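Local coordinates for mitochondrial enolase superfamily member 1 (Homo sapiens, PDB 4A35), which catalyses the magnesium-dependent dehydration of L-fuconate to 2-keto-3-deoxy-L-fuconate, a step in the catabolism of L-fucose, at residues M2-I7 with A128-K133; P134-L139 with V366-I371. One frame throughout, in Å; residues are numbered along the deposited sequence.

Contact 1 of 2, residues M2-I7 with A128-K133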
ATOM      1  N   MET A   2      10.213  34.676   4.802  1.00 45.73           N
ATOM      2  CA  MET A   2       9.007  35.486   4.629  1.00 42.00           C
ATOM      3  C   MET A   2       7.753  34.711   5.086  1.00 40.25           C
ATOM      4  O   MET A   2       6.629  35.147   4.823  1.00 38.17           O
ATOM      5  CB  MET A   2       8.889  35.869   3.143  1.00 44.32           C
ATOM      6  CG  MET A   2       9.962  36.862   2.670  1.00 48.93           C
ATOM      7  SD  MET A   2       9.209  38.167   1.688  0.50 52.75           S
ATOM      8  CE  MET A   2       9.112  37.361   0.097  0.50 49.63           C
ATOM      9  N   VAL A   3       7.950  33.584   5.805  1.00 34.02           N
ATOM     10  CA  VAL A   3       6.881  32.690   6.251  1.00 31.91           C
ATOM     11  C   VAL A   3       6.125  33.314   7.425  1.00 33.71           C
ATOM     12  O   VAL A   3       6.745  33.781   8.385  1.00 31.72           O
ATOM     13  CB  VAL A   3       7.439  31.283   6.589  1.00 36.13           C
ATOM     14  CG1 VAL A   3       6.386  30.388   7.225  1.00 34.78           C
ATOM     15  CG2 VAL A   3       7.990  30.626   5.338  1.00 37.59           C
ATOM     16  N   ARG A   4       4.783  33.284   7.351  1.00 29.57           N
ATOM     17  CA  ARG A   4       3.924  33.876   8.376  1.00 29.26           C
ATOM     18  C   ARG A   4       2.555  33.214   8.335  1.00 31.52           C
ATOM     19  O   ARG A   4       2.188  32.591   7.328  1.00 31.39           O
ATOM     20  CB  ARG A   4       3.791  35.405   8.137  1.00 31.50           C
ATOM     21  CG  ARG A   4       3.006  35.803   6.853  1.00 46.21           C
ATOM     22  CD  ARG A   4       3.874  35.928   5.608  1.00 54.08           C
ATOM     23  NE  ARG A   4       3.100  36.164   4.383  1.00 54.58           N
ATOM     24  CZ  ARG A   4       3.629  36.355   3.172  1.00 60.96           C
ATOM     25  NH1 ARG A   4       4.948  36.335   3.002  1.00 40.60           N
ATOM     26  NH2 ARG A   4       2.844  36.571   2.124  1.00 46.91           N
ATOM     27  N   GLY A   5       1.803  33.391   9.405  1.00 27.22           N
ATOM     28  CA  GLY A   5       0.437  32.922   9.439  1.00 27.61           C
ATOM     29  C   GLY A   5       0.207  31.569  10.055  1.00 29.12           C
ATOM     30  O   GLY A   5       1.091  30.715  10.088  1.00 27.94           O
ATOM     31  N   ARG A   6      -0.996  31.426  10.597  1.00 26.36           N
ATOM     32  CA  ARG A   6      -1.546  30.202  11.163  1.00 26.03           C
ATOM     33  C   ARG A   6      -2.513  29.620  10.145  1.00 29.31           C
ATOM     34  O   ARG A   6      -3.367  30.340   9.637  1.00 27.05           O
ATOM     35  CB  ARG A   6      -2.243  30.473  12.510  1.00 26.41           C
ATOM     36  CG  ARG A   6      -2.540  29.163  13.244  1.00 29.74           C
ATOM     37  CD  ARG A   6      -2.987  29.351  14.682  1.00 36.11           C
ATOM     38  NE  ARG A   6      -1.965  29.999  15.515  1.00 48.15           N
ATOM     39  CZ  ARG A   6      -1.186  29.384  16.397  1.00 68.22           C
ATOM     40  NH1 ARG A   6      -1.235  28.063  16.532  1.00 68.54           N
ATOM     41  NH2 ARG A   6      -0.329  30.079  17.127  1.00 57.10           N
ATOM     42  N   ILE A   7      -2.382  28.315   9.847  1.00 27.76           N
ATOM     43  CA  ILE A   7      -3.281  27.665   8.897  1.00 27.31           C
ATOM     44  C   ILE A   7      -4.676  27.643   9.563  1.00 29.11           C
ATOM     45  O   ILE A   7      -4.804  27.161  10.673  1.00 28.26           O
ATOM     46  CB  ILE A   7      -2.746  26.276   8.477  1.00 29.11           C
ATOM     47  CG1 ILE A   7      -1.531  26.512   7.538  1.00 29.98           C
ATOM     48  CG2 ILE A   7      -3.866  25.454   7.794  1.00 27.62           C
ATOM     49  CD1 ILE A   7      -0.566  25.502   7.548  1.00 44.41           C
ATOM     50  N   ALA A 128       6.161  28.149  -0.873  1.00 22.03           N
ATOM     51  CA  ALA A 128       6.846  28.717  -2.061  1.00 22.56           C
ATOM     52  C   ALA A 128       6.202  30.056  -2.453  1.00 23.76           C
ATOM     53  O   ALA A 128       6.908  31.031  -2.677  1.00 21.80           O
ATOM     54  CB  ALA A 128       6.803  27.734  -3.222  1.00 23.19           C
ATOM     55  N   LYS A 129       4.877  30.143  -2.392  1.00 21.52           N
ATOM     56  CA  LYS A 129       4.192  31.417  -2.683  1.00 21.45           C
ATOM     57  C   LYS A 129       4.539  32.507  -1.658  1.00 27.65           C
ATOM     58  O   LYS A 129       4.764  33.657  -2.068  1.00 26.35           O
ATOM     59  CB  LYS A 129       2.660  31.238  -2.728  1.00 23.41           C
ATOM     60  CG  LYS A 129       2.126  30.494  -3.964  1.00 21.10           C
ATOM     61  CD  LYS A 129       0.616  30.228  -3.793  1.00 20.90           C
ATOM     62  CE  LYS A 129       0.013  29.787  -5.120  1.00 23.20           C
ATOM     63  NZ  LYS A 129      -1.345  29.179  -4.930  1.00 20.82           N
ATOM     64  N   GLN A 130       4.555  32.178  -0.333  1.00 25.76           N
ATOM     65  CA  GLN A 130       4.896  33.199   0.679  1.00 24.60           C
ATOM     66  C   GLN A 130       6.354  33.687   0.497  1.00 28.19           C
ATOM     67  O   GLN A 130       6.653  34.857   0.787  1.00 26.92           O
ATOM     68  CB  GLN A 130       4.689  32.692   2.100  1.00 23.96           C
ATOM     69  CG  GLN A 130       3.221  32.494   2.479  1.00 23.98           C
ATOM     70  CD  GLN A 130       3.069  32.409   3.978  1.00 35.04           C
ATOM     71  OE1 GLN A 130       4.050  32.282   4.718  1.00 27.18           O
ATOM     72  NE2 GLN A 130       1.838  32.475   4.469  1.00 30.65           N
ATOM     73  N   GLU A 131       7.237  32.800  -0.032  1.00 24.92           N
ATOM     74  CA  GLU A 131       8.645  33.120  -0.325  1.00 24.99           C
ATOM     75  C   GLU A 131       8.831  33.807  -1.706  1.00 30.25           C
ATOM     76  O   GLU A 131       9.929  34.305  -1.995  1.00 30.09           O
ATOM     77  CB  GLU A 131       9.527  31.847  -0.240  1.00 25.40           C
ATOM     78  CG  GLU A 131       9.539  31.174   1.127  1.00 32.26           C
ATOM     79  CD  GLU A 131      10.347  31.776   2.266  1.00 53.39           C
ATOM     80  OE1 GLU A 131      10.676  32.981   2.191  1.00 40.63           O
ATOM     81  OE2 GLU A 131      10.672  31.037   3.227  1.00 44.97           O
ATOM     82  N   GLY A 132       7.766  33.855  -2.523  1.00 26.23           N
ATOM     83  CA  GLY A 132       7.754  34.516  -3.825  1.00 25.67           C
ATOM     84  C   GLY A 132       8.619  33.817  -4.844  1.00 27.74           C
ATOM     85  O   GLY A 132       9.233  34.466  -5.699  1.00 26.30           O
ATOM     86  N   LYS A 133       8.676  32.473  -4.746  1.00 23.85           N
ATOM     87  CA  LYS A 133       9.505  31.639  -5.612  1.00 24.12           C
ATOM     88  C   LYS A 133       8.746  30.403  -6.101  1.00 25.76           C
ATOM     89  O   LYS A 133       7.928  29.850  -5.360  1.00 22.91           O
ATOM     90  CB  LYS A 133      10.742  31.138  -4.806  1.00 24.17           C
ATOM     91  CG  LYS A 133      11.795  32.190  -4.585  1.00 27.84           C
ATOM     92  CD  LYS A 133      12.917  31.651  -3.699  1.00 26.76           C
ATOM     93  CE  LYS A 133      13.896  32.778  -3.405  1.00 36.43           C
ATOM     94  NZ  LYS A 133      15.042  32.317  -2.585  1.00 28.50           N
TER

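Contact 2 of 2, residues P134-L139 with V366-I371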
ATOM      1  N   PRO A 134       8.984  29.958  -7.355  1.00 22.53           N
ATOM      2  CA  PRO A 134       8.452  28.635  -7.752  1.00 20.90           C
ATOM      3  C   PRO A 134       9.137  27.572  -6.867  1.00 21.57           C
ATOM      4  O   PRO A 134      10.248  27.818  -6.349  1.00 19.98           O
ATOM      5  CB  PRO A 134       8.908  28.484  -9.219  1.00 21.69           C
ATOM      6  CG  PRO A 134      10.004  29.464  -9.398  1.00 27.02           C
ATOM      7  CD  PRO A 134       9.911  30.521  -8.369  1.00 23.05           C
ATOM      8  N   VAL A 135       8.473  26.438  -6.626  1.00 18.43           N
ATOM      9  CA  VAL A 135       9.033  25.394  -5.759  1.00 17.08           C
ATOM     10  C   VAL A 135      10.461  24.984  -6.242  1.00 19.98           C
ATOM     11  O   VAL A 135      11.348  24.789  -5.396  1.00 20.26           O
ATOM     12  CB  VAL A 135       8.059  24.180  -5.614  1.00 18.37           C
ATOM     13  CG1 VAL A 135       8.794  22.903  -5.179  1.00 17.05           C
ATOM     14  CG2 VAL A 135       6.931  24.523  -4.632  1.00 17.75           C
ATOM     15  N   TRP A 136      10.679  24.803  -7.553  1.00 16.97           N
ATOM     16  CA  TRP A 136      12.031  24.393  -8.000  1.00 19.18           C
ATOM     17  C   TRP A 136      13.130  25.374  -7.470  1.00 21.55           C
ATOM     18  O   TRP A 136      14.178  24.932  -6.983  1.00 19.04           O
ATOM     19  CB  TRP A 136      12.131  24.231  -9.531  1.00 17.40           C
ATOM     20  CG  TRP A 136      12.082  25.511 -10.338  1.00 17.69           C
ATOM     21  CD1 TRP A 136      10.985  26.051 -10.944  1.00 20.35           C
ATOM     22  CD2 TRP A 136      13.191  26.375 -10.664  1.00 17.21           C
ATOM     23  NE1 TRP A 136      11.320  27.231 -11.579  1.00 21.00           N
ATOM     24  CE2 TRP A 136      12.676  27.436 -11.457  1.00 21.61           C
ATOM     25  CE3 TRP A 136      14.567  26.368 -10.346  1.00 18.31           C
ATOM     26  CZ2 TRP A 136      13.482  28.474 -11.948  1.00 21.59           C
ATOM     27  CZ3 TRP A 136      15.371  27.414 -10.833  1.00 20.22           C
ATOM     28  CH2 TRP A 136      14.820  28.457 -11.601  1.00 21.78           C
ATOM     29  N   LYS A 137      12.818  26.684  -7.451  1.00 19.06           N
ATOM     30  CA  LYS A 137      13.765  27.725  -7.066  1.00 18.92           C
ATOM     31  C   LYS A 137      13.906  27.783  -5.572  1.00 21.08           C
ATOM     32  O   LYS A 137      15.018  27.952  -5.070  1.00 21.46           O
ATOM     33  CB  LYS A 137      13.355  29.086  -7.662  1.00 20.98           C
ATOM     34  CG  LYS A 137      14.343  30.235  -7.382  1.00 19.98           C
ATOM     35  CD  LYS A 137      15.780  29.947  -7.872  1.00 22.42           C
ATOM     36  CE  LYS A 137      16.640  31.215  -7.886  1.00 23.99           C
ATOM     37  NZ  LYS A 137      18.099  30.858  -7.864  1.00 25.30           N
ATOM     38  N   LEU A 138      12.793  27.540  -4.847  1.00 21.36           N
ATOM     39  CA  LEU A 138      12.827  27.457  -3.383  1.00 20.33           C
ATOM     40  C   LEU A 138      13.797  26.355  -2.977  1.00 22.01           C
ATOM     41  O   LEU A 138      14.619  26.548  -2.064  1.00 20.46           O
ATOM     42  CB  LEU A 138      11.397  27.151  -2.843  1.00 19.12           C
ATOM     43  CG  LEU A 138      11.275  26.892  -1.323  1.00 21.24           C
ATOM     44  CD1 LEU A 138      11.481  28.225  -0.562  1.00 22.70           C
ATOM     45  CD2 LEU A 138       9.886  26.244  -0.982  1.00 21.05           C
ATOM     46  N   LEU A 139      13.698  25.184  -3.662  1.00 18.93           N
ATOM     47  CA  LEU A 139      14.568  24.041  -3.379  1.00 18.38           C
ATOM     48  C   LEU A 139      16.019  24.348  -3.733  1.00 22.67           C
ATOM     49  O   LEU A 139      16.922  24.099  -2.909  1.00 21.96           O
ATOM     50  CB  LEU A 139      14.068  22.807  -4.150  1.00 17.02           C
ATOM     51  CG  LEU A 139      12.739  22.235  -3.630  1.00 20.71           C
ATOM     52  CD1 LEU A 139      12.219  21.157  -4.574  1.00 18.73           C
ATOM     53  CD2 LEU A 139      12.903  21.714  -2.178  1.00 20.71           C
ATOM     54  N   VAL A 366       5.621  17.804 -11.124  1.00 19.69           N
ATOM     55  CA  VAL A 366       6.845  17.027 -11.213  1.00 17.49           C
ATOM     56  C   VAL A 366       7.994  17.789 -11.948  1.00 19.65           C
ATOM     57  O   VAL A 366       9.147  17.570 -11.611  1.00 19.47           O
ATOM     58  CB  VAL A 366       6.600  15.628 -11.755  1.00 18.79           C
ATOM     59  CG1 VAL A 366       6.678  15.564 -13.281  1.00 18.76           C
ATOM     60  CG2 VAL A 366       7.551  14.629 -11.068  1.00 18.57           C
ATOM     61  N   GLN A 367       7.663  18.694 -12.866  1.00 16.18           N
ATOM     62  CA  GLN A 367       8.689  19.519 -13.578  1.00 15.36           C
ATOM     63  C   GLN A 367       9.586  20.272 -12.520  1.00 19.28           C
ATOM     64  O   GLN A 367      10.781  20.399 -12.725  1.00 17.29           O
ATOM     65  CB  GLN A 367       7.988  20.525 -14.542  1.00 16.53           C
ATOM     66  CG  GLN A 367       7.121  21.560 -13.821  1.00 19.05           C
ATOM     67  CD  GLN A 367       6.506  22.582 -14.772  1.00 18.14           C
ATOM     68  OE1 GLN A 367       7.033  22.842 -15.881  1.00 20.98           O
ATOM     69  NE2 GLN A 367       5.342  23.090 -14.395  1.00 18.80           N
ATOM     70  N   HIS A 368       8.991  20.751 -11.375  1.00 16.66           N
ATOM     71  CA  HIS A 368       9.775  21.442 -10.347  1.00 17.21           C
ATOM     72  C   HIS A 368      10.810  20.502  -9.752  1.00 19.40           C
ATOM     73  O   HIS A 368      11.927  20.912  -9.466  1.00 19.55           O
ATOM     74  CB  HIS A 368       8.834  21.945  -9.206  1.00 17.60           C
ATOM     75  CG  HIS A 368       7.935  23.085  -9.582  1.00 19.75           C
ATOM     76  ND1 HIS A 368       8.308  24.406  -9.339  1.00 19.40           N
ATOM     77  CD2 HIS A 368       6.708  23.067 -10.138  1.00 19.92           C
ATOM     78  CE1 HIS A 368       7.308  25.141  -9.791  1.00 19.63           C
ATOM     79  NE2 HIS A 368       6.308  24.378 -10.262  1.00 20.53           N
ATOM     80  N   LEU A 369      10.403  19.259  -9.502  1.00 16.21           N
ATOM     81  CA  LEU A 369      11.283  18.301  -8.832  1.00 15.35           C
ATOM     82  C   LEU A 369      12.487  17.925  -9.735  1.00 18.90           C
ATOM     83  O   LEU A 369      13.623  17.814  -9.251  1.00 17.29           O
ATOM     84  CB  LEU A 369      10.496  17.051  -8.394  1.00 14.76           C
ATOM     85  CG  LEU A 369       9.333  17.296  -7.409  1.00 17.64           C
ATOM     86  CD1 LEU A 369       8.516  15.966  -7.162  1.00 15.83           C
ATOM     87  CD2 LEU A 369       9.807  17.871  -6.121  1.00 23.82           C
ATOM     88  N   ILE A 370      12.231  17.708 -11.027  1.00 16.75           N
ATOM     89  CA  ILE A 370      13.304  17.275 -11.928  1.00 16.34           C
ATOM     90  C   ILE A 370      14.228  18.458 -12.344  1.00 17.51           C
ATOM     91  O   ILE A 370      15.426  18.233 -12.525  1.00 19.12           O
ATOM     92  CB  ILE A 370      12.756  16.454 -13.118  1.00 20.28           C
ATOM     93  CG1 ILE A 370      13.830  15.496 -13.670  1.00 22.47           C
ATOM     94  CG2 ILE A 370      12.063  17.287 -14.227  1.00 19.25           C
ATOM     95  CD1 ILE A 370      14.369  14.332 -12.622  1.00 17.24           C
ATOM     96  N   ILE A 371      13.684  19.702 -12.415  1.00 16.07           N
ATOM     97  CA  ILE A 371      14.525  20.869 -12.661  1.00 15.43           C
ATOM     98  C   ILE A 371      15.479  21.010 -11.440  1.00 18.83           C
ATOM     99  O   ILE A 371      16.670  21.242 -11.616  1.00 18.90           O
ATOM    100  CB  ILE A 371      13.683  22.106 -12.966  1.00 17.16           C
ATOM    101  CG1 ILE A 371      13.066  21.973 -14.411  1.00 16.08           C
ATOM    102  CG2 ILE A 371      14.482  23.421 -12.787  1.00 17.29           C
ATOM    103  CD1 ILE A 371      11.936  22.920 -14.638  1.00 18.12           C
TER

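Contact 1 of 2, residues M2-I7 with A128-K133
Met2, Val3 and Arg4, in the N-terminal lead-in to strand 7-16, form a largely polar surface contact with Gln130 and Glu131 in the last turn of helix 110-131. The central element is the primary amide of Gln130, which grips the backbone of Arg4 at two points. OE1 accepts from Arg4 N at 2.9 Å, with a fairly straight N-H...O angle of 160°. NE2 donates to Arg4 O at 2.9 Å, and this carbonyl oxygen lies close to the plane of the amide. The two bonds fix the rotation of the amide and which of its ends is oxygen, since Arg4 N must meet an acceptor and Arg4 O a donor. The Arg4 side chain then folds back over its partner, and its guanidinium stacks on the amide with the two planes just 7° apart. Gln130 CG sits over the centre of the Arg4 guanidinium, 3.9 Å from its plane. Arg4 NH1 donates to Met2 O at 2.7 Å and makes a weak bond to Gln130 O, while NH2 forms a salt bridge with Asp48. An alanine in place of Gln130 would probably leave the N-H and C=O of Arg4 without these mates and strip the guanidinium of the flat group it stacks on. Glu131 starts off away from the N-terminal segment, but its bend at chi2 (-76°) brings the carboxylate back. Its OE1 receives Met2 N at 3.1 Å from above the carboxylate plane. Val3 CG2 rests 3.4 Å from Glu131 OE2, an oxygen also bound by Trp127 NE1 and Ser1 OG. The N-terminal segment is thus docked by side chains of the last helical turn, just before Gly132, with positive phi, closes the helix in a Schellman motif.

Contact 2 of 2, residues P134-L139 with V366-I371
Helix 135-139 and helix 366-371 run in broadly the same direction, their axes inclined by 29° and 8.4 Å apart at closest approach, and the CA atoms of Trp136 and His368 come within 4.4 Å of each other. At this narrow point the imidazole of His368 reaches across to the start of helix 135-141, where Pro134 occupies the N-cap position. Its ND1 accepts a hydrogen bond from Trp136 N at 3.0 Å, with the donor near the ring plane. Pro134 CB also meets the ring at its edge, 3.8 Å from His368 CE1, and Val135 CB packs beside ND1. NE2 is bonded to Ser416 OG, and the ring also makes an edge-to-face contact with Tyr415, so the imidazole is held by several neighbours. In Trp136, CG lies between the backbone N and the carbonyl carbon (chi1 71°), and the side chain crosses that of His368 at about a right angle. Trp136 CB sits 3.3 Å from His368 O. Further out, Ile371 CG2 packs 3.8 Å from Trp136 CE3, while NE1 of the indole bonds to Pro410 O. The five-membered ring of Trp136 and the imidazole meet obliquely, their planes 36° apart. Leu139 CD1 approaches Leu369 CD2 at 4.4 Å, and both leucines also touch Val336 of helix 335-348. The contact thus joins helix 135-141, which follows helix 110-131, to helix 362-377 of the enolase C-terminal-like barrel region. Amide groups in the first turn of a helix lack partners within it, and His368 supplies one for Trp136. As an acceptor, ND1 carries no proton, which is consistent with a neutral ring protonated at NE2 and directed toward Ser416.

How the contacts relate
The two contacts follow one another along the chain: contact 1 ends at the close of helix 110-131, and contact 2 begins with helix 135-141 after a short turn. Their centres lie 16 Å apart, yet they touch directly. Ala128 CB packs 3.5 Å from Val135 CG2, and Glu131 CG lies 3.9 Å from Leu138 CD1. Together they lead from the surface inward to the barrel. Contact 1 lies away from the metal and substrate sites. In contact 2 the side chain of Leu369 is about 10 Å from that of His356, the predicted active-site residue. Ile371 is about 8 Å from a magnesium ion, probably the one bound by Tyr188, Asp373 and Ser380 and not the catalytic ion.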